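Local atomic coordinates of export chaperone SatS (Mycobacterium tuberculosis H37Rv, PDB entry 6DNM), a protein that acts as a chaperone for the SecA2 protein export pathway of the bacterium, probably by binding exported proteins before their secretion. Residues Trp13-Ile21 with Phe30-Asp38; Pro112-Asp121 with Tyr155-Pro165. All coordinates share one frame; numbering follows the deposited sequence.

Contact 1. Residues Trp13-Ile21 with Phe30-Asp38; sequences WLQVGIDPI and FYTLRCYLD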
loop_
_atom_site.group_PDB
_atom_site.type_symbol
_atom_site.label_atom_id
_atom_site.label_comp_id
_atom_site.label_asym_id
_atom_site.label_seq_id
_atom_site.Cartn_x
_atom_site.Cartn_y
_atom_site.Cartn_z
ATOM N N TRP A 13 -14.609 -7.671 -7.849
ATOM C CA TRP A 13 -13.416 -7.691 -7.005
ATOM C C TRP A 13 -13.720 -8.255 -5.623
ATOM O O TRP A 13 -12.900 -8.990 -5.048
ATOM C CB TRP A 13 -12.783 -6.295 -6.942
ATOM C CG TRP A 13 -12.181 -5.915 -8.269
ATOM C CD1 TRP A 13 -12.671 -5.005 -9.164
ATOM C CD2 TRP A 13 -11.005 -6.480 -8.874
ATOM N NE1 TRP A 13 -11.864 -4.955 -10.278
ATOM C CE2 TRP A 13 -10.839 -5.851 -10.126
ATOM C CE3 TRP A 13 -10.077 -7.447 -8.475
ATOM C CZ2 TRP A 13 -9.779 -6.155 -10.981
ATOM C CZ3 TRP A 13 -9.019 -7.744 -9.323
ATOM C CH2 TRP A 13 -8.878 -7.096 -10.562
ATOM N N LEU A 14 -14.911 -7.963 -5.094
ATOM C CA LEU A 14 -15.335 -8.574 -3.838
ATOM C C LEU A 14 -15.400 -10.093 -3.958
ATOM O O LEU A 14 -14.911 -10.816 -3.084
ATOM C CB LEU A 14 -16.689 -8.000 -3.420
ATOM C CG LEU A 14 -17.205 -8.361 -2.033
ATOM C CD1 LEU A 14 -16.237 -7.922 -0.954
ATOM C CD2 LEU A 14 -18.555 -7.719 -1.824
ATOM N N GLN A 15 -15.963 -10.594 -5.056
ATOM C CA GLN A 15 -16.103 -12.039 -5.214
ATOM C C GLN A 15 -14.750 -12.724 -5.370
ATOM O O GLN A 15 -14.565 -13.851 -4.901
ATOM C CB GLN A 15 -16.987 -12.338 -6.419
ATOM C CG GLN A 15 -18.451 -12.009 -6.206
ATOM C CD GLN A 15 -19.327 -12.616 -7.281
ATOM O OE1 GLN A 15 -19.846 -11.910 -8.142
ATOM N NE2 GLN A 15 -19.483 -13.933 -7.245
ATOM N N VAL A 16 -13.796 -12.083 -6.051
ATOM C CA VAL A 16 -12.477 -12.702 -6.188
ATOM C C VAL A 16 -11.621 -12.557 -4.936
ATOM O O VAL A 16 -10.585 -13.228 -4.824
ATOM C CB VAL A 16 -11.770 -12.295 -7.494
ATOM C CG1 VAL A 16 -12.627 -12.661 -8.694
ATOM C CG2 VAL A 16 -11.439 -10.825 -7.502
ATOM N N GLY A 17 -12.015 -11.705 -3.992
ATOM C CA GLY A 17 -11.307 -11.585 -2.730
ATOM C C GLY A 17 -9.970 -10.894 -2.824
ATOM O O GLY A 17 -9.143 -11.036 -1.922
ATOM N N ILE A 18 -9.733 -10.146 -3.895
ATOM C CA ILE A 18 -8.469 -9.465 -4.136
ATOM C C ILE A 18 -8.811 -8.025 -4.492
ATOM O O ILE A 18 -9.737 -7.786 -5.273
ATOM C CB ILE A 18 -7.688 -10.163 -5.273
ATOM C CG1 ILE A 18 -7.314 -11.598 -4.860
ATOM C CG2 ILE A 18 -6.456 -9.368 -5.673
ATOM C CD1 ILE A 18 -6.869 -12.512 -6.004
ATOM N N ASP A 19 -8.085 -7.065 -3.900
ATOM C CA ASP A 19 -8.396 -5.652 -4.073
ATOM C C ASP A 19 -7.384 -4.987 -4.986
ATOM O O ASP A 19 -6.177 -5.030 -4.701
ATOM C CB ASP A 19 -8.342 -4.911 -2.725
ATOM C CG ASP A 19 -9.480 -5.256 -1.795
ATOM O OD1 ASP A 19 -10.576 -5.627 -2.260
ATOM O OD2 ASP A 19 -9.260 -5.129 -0.575
ATOM N N PRO A 20 -7.830 -4.282 -6.019
ATOM C CA PRO A 20 -6.955 -3.286 -6.651
ATOM C C PRO A 20 -6.717 -2.137 -5.688
ATOM O O PRO A 20 -7.621 -1.707 -4.970
ATOM C CB PRO A 20 -7.772 -2.816 -7.863
ATOM C CG PRO A 20 -8.835 -3.896 -8.071
ATOM C CD PRO A 20 -9.138 -4.384 -6.682
ATOM N N ILE A 21 -5.474 -1.662 -5.645
ATOM C CA ILE A 21 -5.125 -0.543 -4.780
ATOM C C ILE A 21 -4.391 0.518 -5.589
ATOM O O ILE A 21 -3.796 0.236 -6.631
ATOM C CB ILE A 21 -4.303 -0.953 -3.530
ATOM C CG1 ILE A 21 -2.889 -1.379 -3.919
ATOM C CG2 ILE A 21 -5.022 -2.049 -2.731
ATOM C CD1 ILE A 21 -1.976 -1.599 -2.705
ATOM N N PHE A 30 0.712 4.644 -8.639
ATOM C CA PHE A 30 0.855 3.244 -9.006
ATOM C C PHE A 30 -0.406 2.462 -8.681
ATOM O O PHE A 30 -1.157 2.808 -7.761
ATOM C CB PHE A 30 1.988 2.576 -8.231
ATOM C CG PHE A 30 3.344 3.092 -8.576
ATOM C CD1 PHE A 30 3.820 3.021 -9.876
ATOM C CD2 PHE A 30 4.158 3.630 -7.595
ATOM C CE1 PHE A 30 5.089 3.506 -10.194
ATOM C CE2 PHE A 30 5.417 4.112 -7.906
ATOM C CZ PHE A 30 5.885 4.048 -9.205
ATOM N N TYR A 31 -0.600 1.371 -9.426
ATOM C CA TYR A 31 -1.680 0.418 -9.216
ATOM C C TYR A 31 -1.089 -0.970 -9.026
ATOM O O TYR A 31 -0.093 -1.326 -9.664
ATOM C CB TYR A 31 -2.649 0.412 -10.414
ATOM C CG TYR A 31 -3.305 1.759 -10.546
ATOM C CD1 TYR A 31 -4.476 2.053 -9.852
ATOM C CD2 TYR A 31 -2.708 2.777 -11.301
ATOM C CE1 TYR A 31 -5.060 3.301 -9.937
ATOM C CE2 TYR A 31 -3.276 4.037 -11.378
ATOM C CZ TYR A 31 -4.456 4.288 -10.703
ATOM O OH TYR A 31 -5.017 5.536 -10.772
ATOM N N THR A 32 -1.700 -1.749 -8.141
ATOM C CA THR A 32 -1.336 -3.150 -7.947
ATOM C C THR A 32 -2.528 -3.853 -7.310
ATOM O O THR A 32 -3.605 -3.261 -7.163
ATOM C CB THR A 32 -0.023 -3.299 -7.157
ATOM O OG1 THR A 32 0.399 -4.673 -7.178
ATOM C CG2 THR A 32 -0.170 -2.849 -5.704
ATOM N N LEU A 33 -2.347 -5.128 -6.952
ATOM C CA LEU A 33 -3.371 -5.913 -6.276
ATOM C C LEU A 33 -2.863 -6.362 -4.914
ATOM O O LEU A 33 -1.669 -6.632 -4.736
ATOM C CB LEU A 33 -3.747 -7.179 -7.067
ATOM C CG LEU A 33 -4.214 -6.988 -8.514
ATOM C CD1 LEU A 33 -4.508 -8.334 -9.161
ATOM C CD2 LEU A 33 -5.445 -6.089 -8.585
ATOM N N ARG A 34 -3.787 -6.462 -3.957
ATOM C CA ARG A 34 -3.456 -6.933 -2.621
ATOM C C ARG A 34 -4.625 -7.724 -2.059
ATOM O O ARG A 34 -5.787 -7.359 -2.259
ATOM C CB ARG A 34 -3.176 -5.752 -1.691
ATOM C CG ARG A 34 -2.743 -6.165 -0.272
ATOM C CD ARG A 34 -3.845 -5.902 0.763
ATOM N NE ARG A 34 -4.302 -4.528 0.629
ATOM C CZ ARG A 34 -5.428 -4.008 1.104
ATOM N NH1 ARG A 34 -5.708 -2.745 0.891
ATOM N NH2 ARG A 34 -6.283 -4.725 1.800
ATOM N N CYS A 35 -4.309 -8.806 -1.351
ATOM C CA CYS A 35 -5.312 -9.578 -0.633
ATOM C C CYS A 35 -4.748 -9.968 0.724
ATOM O O CYS A 35 -3.592 -9.682 1.046
ATOM C CB CYS A 35 -5.721 -10.831 -1.410
ATOM S SG CYS A 35 -4.420 -12.058 -1.528
ATOM N N TYR A 36 -5.572 -10.633 1.525
ATOM C CA TYR A 36 -5.138 -11.207 2.790
ATOM C C TYR A 36 -5.452 -12.693 2.783
ATOM O O TYR A 36 -6.560 -13.098 2.416
ATOM C CB TYR A 36 -5.835 -10.532 3.960
ATOM C CG TYR A 36 -5.561 -9.053 4.017
ATOM C CD1 TYR A 36 -4.388 -8.548 4.582
ATOM C CD2 TYR A 36 -6.460 -8.159 3.477
ATOM C CE1 TYR A 36 -4.139 -7.173 4.624
ATOM C CE2 TYR A 36 -6.225 -6.813 3.517
ATOM C CZ TYR A 36 -5.066 -6.310 4.077
ATOM O OH TYR A 36 -4.854 -4.940 4.096
ATOM N N LEU A 37 -4.470 -13.497 3.167
ATOM C CA LEU A 37 -4.621 -14.940 3.276
ATOM C C LEU A 37 -4.180 -15.314 4.678
ATOM O O LEU A 37 -3.030 -15.055 5.046
ATOM C CB LEU A 37 -3.719 -15.637 2.256
ATOM C CG LEU A 37 -3.830 -17.155 2.180
ATOM C CD1 LEU A 37 -5.267 -17.576 1.908
ATOM C CD2 LEU A 37 -2.904 -17.675 1.100
ATOM N N ASP A 38 -5.091 -15.897 5.459
ATOM C CA ASP A 38 -4.823 -16.271 6.849
ATOM C C ASP A 38 -4.140 -15.140 7.617
ATOM O O ASP A 38 -3.079 -15.318 8.220
ATOM C CB ASP A 38 -4.019 -17.567 6.940
ATOM C CG ASP A 38 -4.616 -18.680 6.113
ATOM O OD1 ASP A 38 -5.857 -18.715 5.978
ATOM O OD2 ASP A 38 -3.841 -19.514 5.598
HETATM O O HOH W 1 -8.400 -10.569 0.648
#

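Contact 2. Residues Pro112-Asp121 with Tyr155-Pro165; sequences PDAVDREQLD and YVLDPHSVGKP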
loop_
_atom_site.group_PDB
_atom_site.type_symbol
_atom_site.label_atom_id
_atom_site.label_comp_id
_atom_site.label_asym_id
_atom_site.label_seq_id
_atom_site.Cartn_x
_atom_site.Cartn_y
_atom_site.Cartn_z
ATOM N N PRO A 112 3.054 17.628 14.239
ATOM C CA PRO A 112 1.832 16.813 14.156
ATOM C C PRO A 112 0.635 17.557 13.601
ATOM O O PRO A 112 -0.183 16.948 12.904
ATOM C CB PRO A 112 1.603 16.353 15.604
ATOM C CG PRO A 112 2.425 17.274 16.446
ATOM C CD PRO A 112 3.582 17.718 15.610
ATOM N N ASP A 113 0.508 18.858 13.866
ATOM C CA ASP A 113 -0.682 19.573 13.415
ATOM C C ASP A 113 -0.707 19.791 11.907
ATOM O O ASP A 113 -1.771 20.103 11.358
ATOM C CB ASP A 113 -0.842 20.894 14.171
ATOM C CG ASP A 113 -0.779 20.712 15.677
ATOM O OD1 ASP A 113 -0.273 21.619 16.370
ATOM O OD2 ASP A 113 -1.235 19.657 16.167
ATOM N N ALA A 114 0.428 19.629 11.225
ATOM C CA ALA A 114 0.471 19.707 9.772
ATOM C C ALA A 114 0.140 18.385 9.093
ATOM O O ALA A 114 -0.067 18.366 7.873
ATOM C CB ALA A 114 1.851 20.174 9.299
ATOM N N VAL A 115 0.089 17.288 9.841
ATOM C CA VAL A 115 -0.139 15.962 9.274
ATOM C C VAL A 115 -1.630 15.662 9.288
ATOM O O VAL A 115 -2.289 15.775 10.331
ATOM C CB VAL A 115 0.629 14.887 10.056
ATOM C CG1 VAL A 115 0.367 13.526 9.430
ATOM C CG2 VAL A 115 2.113 15.207 10.088
ATOM N N ASP A 116 -2.169 15.263 8.141
ATOM C CA ASP A 116 -3.575 14.897 8.084
ATOM C C ASP A 116 -3.761 13.507 8.677
ATOM O O ASP A 116 -3.148 12.539 8.212
ATOM C CB ASP A 116 -4.091 14.921 6.650
ATOM C CG ASP A 116 -5.570 14.616 6.579
ATOM O OD1 ASP A 116 -6.362 15.516 6.907
ATOM O OD2 ASP A 116 -5.948 13.479 6.227
ATOM N N ARG A 117 -4.629 13.406 9.681
ATOM C CA ARG A 117 -4.782 12.150 10.408
ATOM C C ARG A 117 -5.269 11.032 9.495
ATOM O O ARG A 117 -4.707 9.932 9.490
ATOM C CB ARG A 117 -5.735 12.354 11.582
ATOM C CG ARG A 117 -5.906 11.118 12.444
ATOM C CD ARG A 117 -7.316 11.063 13.035
ATOM N NE ARG A 117 -8.315 11.001 11.974
ATOM C CZ ARG A 117 -8.574 9.913 11.257
ATOM N NH1 ARG A 117 -7.910 8.788 11.488
ATOM N NH2 ARG A 117 -9.486 9.954 10.300
ATOM N N GLU A 118 -6.308 11.297 8.702
ATOM C CA GLU A 118 -6.847 10.255 7.835
ATOM C C GLU A 118 -5.808 9.778 6.824
ATOM O O GLU A 118 -5.640 8.568 6.618
ATOM C CB GLU A 118 -8.112 10.757 7.140
ATOM C CG GLU A 118 -8.881 9.668 6.428
ATOM C CD GLU A 118 -9.826 10.224 5.382
ATOM O OE1 GLU A 118 -10.296 9.441 4.526
ATOM O OE2 GLU A 118 -10.100 11.448 5.415
ATOM N N GLN A 119 -5.090 10.709 6.196
ATOM C CA GLN A 119 -4.026 10.321 5.276
ATOM C C GLN A 119 -3.014 9.414 5.964
ATOM O O GLN A 119 -2.622 8.370 5.425
ATOM C CB GLN A 119 -3.318 11.558 4.733
ATOM C CG GLN A 119 -2.206 11.173 3.770
ATOM C CD GLN A 119 -1.390 12.335 3.290
ATOM O OE1 GLN A 119 -1.687 13.488 3.603
ATOM N NE2 GLN A 119 -0.357 12.043 2.506
ATOM N N LEU A 120 -2.566 9.807 7.147
ATOM C CA LEU A 120 -1.586 9.013 7.860
ATOM C C LEU A 120 -2.115 7.644 8.257
ATOM O O LEU A 120 -1.416 6.682 8.183
ATOM C CB LEU A 120 -1.053 9.776 9.070
ATOM C CG LEU A 120 0.055 9.070 9.843
ATOM C CD1 LEU A 120 1.281 8.858 8.979
ATOM C CD2 LEU A 120 0.421 9.789 11.130
ATOM N N ASP A 121 -3.368 7.581 8.664
ATOM C CA ASP A 121 -3.950 6.318 9.049
ATOM C C ASP A 121 -3.932 5.318 7.915
ATOM O O ASP A 121 -3.525 4.197 8.099
ATOM C CB ASP A 121 -5.351 6.469 9.606
ATOM C CG ASP A 121 -5.731 5.268 10.420
ATOM O OD1 ASP A 121 -6.317 4.350 9.914
ATOM O OD2 ASP A 121 -5.331 5.221 11.597
ATOM N N TYR A 155 0.966 9.831 18.111
ATOM C CA TYR A 155 0.270 11.026 18.565
ATOM C C TYR A 155 -0.771 11.489 17.548
ATOM O O TYR A 155 -1.919 11.770 17.913
ATOM C CB TYR A 155 1.270 12.141 18.872
ATOM C CG TYR A 155 0.565 13.411 19.295
ATOM C CD1 TYR A 155 0.088 13.559 20.593
ATOM C CD2 TYR A 155 0.338 14.445 18.392
ATOM C CE1 TYR A 155 -0.574 14.707 20.986
ATOM C CE2 TYR A 155 -0.328 15.603 18.781
ATOM C CZ TYR A 155 -0.781 15.725 20.078
ATOM O OH TYR A 155 -1.445 16.873 20.465
ATOM N N VAL A 156 -0.389 11.579 16.268
ATOM C CA VAL A 156 -1.317 12.052 15.239
ATOM C C VAL A 156 -2.523 11.127 15.136
ATOM O O VAL A 156 -3.656 11.580 14.943
ATOM C CB VAL A 156 -0.603 12.212 13.879
ATOM C CG1 VAL A 156 -1.622 12.474 12.751
ATOM C CG2 VAL A 156 0.442 13.322 13.929
ATOM N N LEU A 157 -2.301 9.817 15.253
ATOM C CA LEU A 157 -3.385 8.860 15.068
ATOM C C LEU A 157 -4.295 8.734 16.282
ATOM O O LEU A 157 -5.324 8.055 16.186
ATOM C CB LEU A 157 -2.817 7.490 14.692
ATOM C CG LEU A 157 -2.091 7.450 13.352
ATOM C CD1 LEU A 157 -1.582 6.043 13.073
ATOM C CD2 LEU A 157 -3.042 7.899 12.253
ATOM N N ASP A 158 -3.954 9.361 17.411
ATOM C CA ASP A 158 -4.771 9.276 18.622
ATOM C C ASP A 158 -5.259 10.661 19.020
ATOM O O ASP A 158 -4.535 11.404 19.707
ATOM C CB ASP A 158 -3.968 8.648 19.761
ATOM C CG ASP A 158 -4.785 8.454 21.027
ATOM O OD1 ASP A 158 -5.987 8.799 21.053
ATOM O OD2 ASP A 158 -4.206 7.958 22.019
ATOM N N PRO A 159 -6.486 11.036 18.643
ATOM C CA PRO A 159 -7.008 12.355 19.034
ATOM C C PRO A 159 -7.209 12.543 20.534
ATOM O O PRO A 159 -7.494 13.673 20.970
ATOM C CB PRO A 159 -8.334 12.448 18.267
ATOM C CG PRO A 159 -8.107 11.585 17.066
ATOM C CD PRO A 159 -7.300 10.421 17.578
ATOM N N HIS A 160 -7.074 11.493 21.337
ATOM C CA HIS A 160 -7.188 11.606 22.786
ATOM C C HIS A 160 -5.834 11.669 23.479
ATOM O O HIS A 160 -5.779 11.628 24.713
ATOM C CB HIS A 160 -8.014 10.448 23.342
ATOM C CG HIS A 160 -9.461 10.518 22.974
ATOM N ND1 HIS A 160 -10.394 11.188 23.737
ATOM C CD2 HIS A 160 -10.133 10.022 21.908
ATOM C CE1 HIS A 160 -11.580 11.095 23.161
ATOM N NE2 HIS A 160 -11.448 10.389 22.049
ATOM N N SER A 161 -4.740 11.761 22.723
ATOM C CA SER A 161 -3.420 11.847 23.320
ATOM C C SER A 161 -3.036 13.302 23.538
ATOM O O SER A 161 -3.244 14.151 22.666
ATOM C CB SER A 161 -2.375 11.184 22.423
ATOM O OG SER A 161 -1.067 11.474 22.899
ATOM N N VAL A 162 -2.462 13.579 24.707
ATOM C CA VAL A 162 -1.937 14.897 25.038
ATOM C C VAL A 162 -0.414 14.911 25.084
ATOM O O VAL A 162 0.179 15.906 25.507
ATOM C CB VAL A 162 -2.550 15.457 26.334
ATOM C CG1 VAL A 162 -3.988 15.870 26.094
ATOM C CG2 VAL A 162 -2.463 14.431 27.459
ATOM N N GLY A 163 0.236 13.831 24.671
ATOM C CA GLY A 163 1.685 13.800 24.663
ATOM C C GLY A 163 2.251 14.362 23.377
ATOM O O GLY A 163 2.814 13.620 22.566
ATOM N N LYS A 164 2.107 15.666 23.174
ATOM C CA LYS A 164 2.440 16.253 21.877
ATOM C C LYS A 164 3.950 16.371 21.696
ATOM O O LYS A 164 4.614 17.038 22.500
ATOM C CB LYS A 164 1.784 17.618 21.715
ATOM C CG LYS A 164 2.166 18.321 20.424
ATOM C CD LYS A 164 1.581 19.719 20.351
ATOM C CE LYS A 164 1.092 20.044 18.953
ATOM N NZ LYS A 164 -0.004 21.058 18.985
ATOM N N PRO A 165 4.522 15.751 20.671
ATOM C CA PRO A 165 5.952 15.943 20.399
ATOM C C PRO A 165 6.229 17.403 20.087
ATOM O O PRO A 165 5.419 18.084 19.457
ATOM C CB PRO A 165 6.190 15.062 19.165
ATOM C CG PRO A 165 5.097 14.057 19.197
ATOM C CD PRO A 165 3.907 14.778 19.753
HETATM O O HOH W 2 -6.897 7.776 13.960
#

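Contact 1. Residues Trp13-Ile21 with Phe30-Asp38
L33 reaches W13, I18 and P20 from the neighbouring strand and forms the apolar centre of this contact. Its CD2 lies 3.7 Å from P20 CA and touches the indole at W13 CZ3, while L33 CB meets I18 CG2. The P20 ring itself covers one face of the indole, with CG 3.4 Å above the ring plane and over its centre; W13 NE1 hydrogen-bonds to the backbone carbonyl of A90. On the other face of the sheet I21 and T32 run side by side, I21 CG1 packing 3.6 Å from T32 CG2, and I21 CG2 approaches R34 NH1. I21 CG1 stands between backbone N and carbonyl carbon (chi1 70°), which places it beside the threonine methyl, whereas T32 OG1 turns to the S51 carbonyl.

Four backbone hydrogen bonds join the strands as two reciprocal pairs, D19 with R34 and I21 with T32; the longest, T32 N to I21 O, is 3.3 Å. P20, which has no N-H to give, occupies the non-hydrogen-bonded position opposite L33. At the polar edge, water 1 donates to G17 O and accepts from Y36 N. G17, with positive phi (73°), ends helix 12-16 in a Schellman motif and leads the chain into its strand. The register and the 144° between the directions of segments 19-21 and 30-37 show antiparallel pairing; as strands 19-24 and 29-37 follow each other in the chain, they form a beta hairpin in the middle of a four-stranded mixed sheet.

Contact 2. Residues Pro112-Asp121 with Tyr155-Pro165
V156 sets its CG1 anti to the backbone N (chi1 170°), directing that methyl to L120 and V115 while CG2 faces P112. L120 also has its CG anti to N (chi1 -176°), and its CD2 comes within 3.7 Å of V156 CG1, the two side chains crossing at about a right angle. The contact is helix-end packing in a helical part of the chain: the C-terminal end of helix 148-157 and the loop after it lie against the start of helix 117-134 and the 3-10 turn before it. D116 caps the latter helix, its OD2 accepting from Q119 N at 2.9 Å.

P112 fills the other side of V156. Its CB meets the edge of the Y155 ring, 3.6 Å from CD2, while K164 CA sits over one face of the same ring, displaced toward its border. L157 CD2 packs against D121, 3.6 Å from OD2. Nearby, R117 CG rests 3.4 Å from V156 O, and water 2 links R117 NH1 to L157 O. At the exposed edge of the contact K164 crosses D113 at about a right angle, closing the contact with a salt bridge in which K164 NZ donates to the syn lone pair of D113 OD1 at 2.7 Å.

Overall arrangement
Contact 1 and contact 2 lie on opposite sides of the chain's centre, 11 Å and 20 Å from it, with their own centres 28 Å apart. Their nearest atoms remain about 10 Å apart, so neither touches the other. Along the chain they follow in series: the hairpin is complete before 112-121 begins. The first is a local, mostly buried strand pairing; the second, only partly buried, brings together segments separated by 33 residues, 25 of them helical. Helix 117-134 connects the two regions, since D121 packs in contact 2 and D129, further along, accepts a hydrogen bond from Y36 OH of the hairpin.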